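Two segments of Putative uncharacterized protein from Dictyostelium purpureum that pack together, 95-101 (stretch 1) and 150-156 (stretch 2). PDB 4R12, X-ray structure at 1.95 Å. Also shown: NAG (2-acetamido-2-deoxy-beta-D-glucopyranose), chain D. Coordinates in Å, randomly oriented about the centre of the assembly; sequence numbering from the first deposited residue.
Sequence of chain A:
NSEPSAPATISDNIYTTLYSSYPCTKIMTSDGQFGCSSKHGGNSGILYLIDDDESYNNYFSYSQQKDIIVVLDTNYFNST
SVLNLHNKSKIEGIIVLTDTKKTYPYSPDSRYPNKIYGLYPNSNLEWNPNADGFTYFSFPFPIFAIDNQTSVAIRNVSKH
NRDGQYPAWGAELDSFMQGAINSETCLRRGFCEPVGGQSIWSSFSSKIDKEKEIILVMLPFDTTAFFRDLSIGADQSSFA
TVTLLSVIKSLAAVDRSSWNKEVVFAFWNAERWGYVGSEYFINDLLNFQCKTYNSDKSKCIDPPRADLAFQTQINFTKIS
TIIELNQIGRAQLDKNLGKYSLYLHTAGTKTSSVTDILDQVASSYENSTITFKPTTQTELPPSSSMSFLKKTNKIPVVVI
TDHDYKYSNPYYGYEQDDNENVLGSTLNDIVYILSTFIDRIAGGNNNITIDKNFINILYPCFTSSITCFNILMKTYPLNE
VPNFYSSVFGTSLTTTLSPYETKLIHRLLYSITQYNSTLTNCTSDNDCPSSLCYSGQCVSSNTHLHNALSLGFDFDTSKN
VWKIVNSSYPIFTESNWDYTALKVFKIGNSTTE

Stretch 1 (95-101) IVLTDTK
Stretch 2 (150-156) TSVAIRN

Stretch 1 leaves a strand and turns into a loop, while stretch 2 is a run of helix that extends beyond both of its ends; together they bury 419 Å², counting both sides. The helix is defined by phi/psi values mostly near -63/-40, with Asn 156 at -62/-61, and by i to i+4 bonds such as Arg 155 N to Ser 151 O, 2.7 Å, and Ile 154 N to Thr 150 O, 2.9 Å. Register is set by Leu 97 and Ser 151, whose CA atoms lie 5.0 Å apart.

Ile 95 (phi/psi -114/125, chi1 m, chi2 t) points its CA-to-CB bond toward the helix, yet its closest side-chain approach is 4.6 Å, from Ile 95 CD1 to Ile 154 CG2. Val 96 (-102/124, chi1 t) points away.

Leu 97 (-82/141, chi1 m, chi2 t) points toward the helix again and is buried. Its CD2 lies 4.3 Å from CG2 of Ile 154 (chi1 m, chi2 m), a loose apolar contact, while its CD1 sits over one face of the Arg 155 guanidinium, 3.7 Å from NH2. Leu 97 CA is 3.4 Å from Ser 151 OG.

At Thr 98 (-122/19, chi1 p) the chain departs from extended geometry. Its CB points away, but its amide is directed at the helix: Thr 98 N donates to Ser 151 OG at 2.9 Å with an N-H...O angle of 168°. Ser 151 holds chi1 m, and its CA-to-CB bond points toward stretch 1.

Asp 99 (-79/-17, chi1 p, chi2 -28°) makes the charged contact. Arg 155 NE donates to Asp 99 OD2 at 2.9 Å (147°), and Arg 155 NH2 donates to Asp 99 OD1 at 2.9 Å (172°). This is a two-pronged salt bridge in which the carboxylate meets the guanidinium at its edge, near its plane. Arg 155 reaches it with chi1 t, chi2 t, chi3 m and chi4 -101°. Asp 99 CB also touches Val 152 CG2 at 3.8 Å, although the CA-to-CB bond of Val 152 (chi1 t) points away. The Asp 99 carbonyl O accepts a hydrogen bond from NAG N2 at 3.0 Å (158°).

The CA-to-CB bond of Thr 100 (-125/161, chi1 p) points sideways, with OG1 3.3 Å from Arg 155 NH2 and oblique to the guanidinium. Lys 101 (-103/168; m, t, t, m) is out of reach of the helix, but its CG lies 3.5 Å from NAG C8.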

# COMPACT_ATOMS: atom_id res chain seq x y z
N ILE A 95 -4.96 19.34 14.68
CA ILE A 95 -5.76 18.13 14.79
C ILE A 95 -6.77 18.12 13.66
O ILE A 95 -7.53 19.08 13.48
CB ILE A 95 -6.49 18.04 16.13
CG1 ILE A 95 -5.49 18.06 17.28
CG2 ILE A 95 -7.37 16.80 16.18
CD1 ILE A 95 -6.13 18.11 18.66
N VAL A 96 -6.77 17.05 12.89
CA VAL A 96 -7.70 16.92 11.77
C VAL A 96 -8.84 15.99 12.16
O VAL A 96 -8.63 14.84 12.56
CB VAL A 96 -7.00 16.41 10.49
CG1 VAL A 96 -8.02 16.20 9.35
CG2 VAL A 96 -5.89 17.39 10.06
N LEU A 97 -10.06 16.51 12.03
CA LEU A 97 -11.26 15.78 12.41
C LEU A 97 -11.69 14.83 11.29
O LEU A 97 -11.59 15.17 10.11
CB LEU A 97 -12.39 16.77 12.73
CG LEU A 97 -12.08 17.85 13.79
CD1 LEU A 97 -13.16 18.91 13.77
CD2 LEU A 97 -11.95 17.24 15.18
N THR A 98 -12.15 13.65 11.66
CA THR A 98 -12.62 12.69 10.67
C THR A 98 -14.08 12.30 10.91
O THR A 98 -14.50 11.26 10.40
CB THR A 98 -11.77 11.41 10.67
OG1 THR A 98 -11.96 10.71 11.91
CG2 THR A 98 -10.29 11.75 10.50
N ASP A 99 -14.83 13.10 11.67
CA ASP A 99 -16.25 12.81 11.88
C ASP A 99 -17.09 13.23 10.67
O ASP A 99 -18.23 12.78 10.51
CB ASP A 99 -16.79 13.47 13.16
CG ASP A 99 -16.50 14.97 13.24
OD1 ASP A 99 -15.49 15.44 12.65
OD2 ASP A 99 -17.28 15.68 13.91
N THR A 100 -16.52 14.07 9.83
CA THR A 100 -17.08 14.38 8.51
C THR A 100 -16.02 14.12 7.44
O THR A 100 -14.82 14.06 7.74
CB THR A 100 -17.54 15.83 8.40
OG1 THR A 100 -16.41 16.70 8.56
CG2 THR A 100 -18.60 16.16 9.45
N LYS A 101 -16.46 13.97 6.19
CA LYS A 101 -15.57 13.73 5.05
C LYS A 101 -15.41 15.00 4.23
O LYS A 101 -16.16 15.95 4.42
CB LYS A 101 -16.13 12.64 4.14
CG LYS A 101 -16.07 11.22 4.68
CD LYS A 101 -16.77 10.29 3.68
CE LYS A 101 -16.78 8.84 4.15
NZ LYS A 101 -15.53 8.15 3.77
N THR A 150 -13.81 10.32 18.69
CA THR A 150 -12.97 11.34 19.30
C THR A 150 -13.13 12.69 18.61
O THR A 150 -13.13 13.73 19.26
CB THR A 150 -11.48 10.91 19.30
OG1 THR A 150 -11.36 9.62 19.90
CG2 THR A 150 -10.63 11.90 20.06
N SER A 151 -13.28 12.67 17.28
CA SER A 151 -13.46 13.92 16.54
C SER A 151 -14.71 14.66 17.00
O SER A 151 -14.68 15.88 17.18
CB SER A 151 -13.53 13.65 15.03
OG SER A 151 -12.24 13.34 14.51
N VAL A 152 -15.80 13.92 17.18
CA VAL A 152 -17.05 14.50 17.66
C VAL A 152 -16.81 15.26 18.97
O VAL A 152 -17.23 16.41 19.12
CB VAL A 152 -18.14 13.42 17.87
CG1 VAL A 152 -19.37 14.01 18.58
CG2 VAL A 152 -18.52 12.79 16.53
N ALA A 153 -16.09 14.63 19.89
CA ALA A 153 -15.87 15.21 21.20
C ALA A 153 -14.94 16.43 21.11
O ALA A 153 -15.19 17.45 21.73
CB ALA A 153 -15.31 14.16 22.15
N ILE A 154 -13.88 16.32 20.31
CA ILE A 154 -12.92 17.41 20.16
C ILE A 154 -13.50 18.59 19.37
O ILE A 154 -13.14 19.74 19.61
CB ILE A 154 -11.63 16.90 19.48
CG1 ILE A 154 -10.94 15.89 20.40
CG2 ILE A 154 -10.67 18.05 19.17
CD1 ILE A 154 -10.60 16.46 21.74
N ARG A 155 -14.38 18.30 18.42
CA ARG A 155 -15.09 19.37 17.71
C ARG A 155 -15.96 20.14 18.70
O ARG A 155 -16.06 21.37 18.61
CB ARG A 155 -15.96 18.81 16.57
CG ARG A 155 -16.63 19.90 15.73
CD ARG A 155 -17.60 19.35 14.67
NE ARG A 155 -16.96 18.52 13.65
CZ ARG A 155 -16.65 18.94 12.42
NH1 ARG A 155 -16.93 20.18 12.04
NH2 ARG A 155 -16.07 18.10 11.57
N ASN A 156 -16.54 19.43 19.64
CA ASN A 156 -17.36 20.02 20.66
C ASN A 156 -16.59 21.00 21.54
O ASN A 156 -16.89 22.16 21.58
CB ASN A 156 -17.98 18.92 21.50
CG ASN A 156 -18.99 19.44 22.49
OD1 ASN A 156 -19.73 20.35 22.22
ND2 ASN A 156 -19.02 18.84 23.63
C1 NAG D . -19.19 8.98 11.73
C2 NAG D . -19.50 9.03 10.26
C3 NAG D . -20.93 9.44 10.03
C4 NAG D . -21.89 8.64 10.90
C5 NAG D . -21.40 8.66 12.35
C6 NAG D . -22.20 7.84 13.31
C7 NAG D . -17.73 9.59 8.77
C8 NAG D . -17.03 10.68 8.05
N2 NAG D . -18.64 9.97 9.62
O3 NAG D . -21.19 9.26 8.66
O4 NAG D . -23.18 9.23 10.77
O5 NAG D . -20.11 8.10 12.34
O6 NAG D . -22.16 6.48 12.90
O7 NAG D . -17.46 8.43 8.59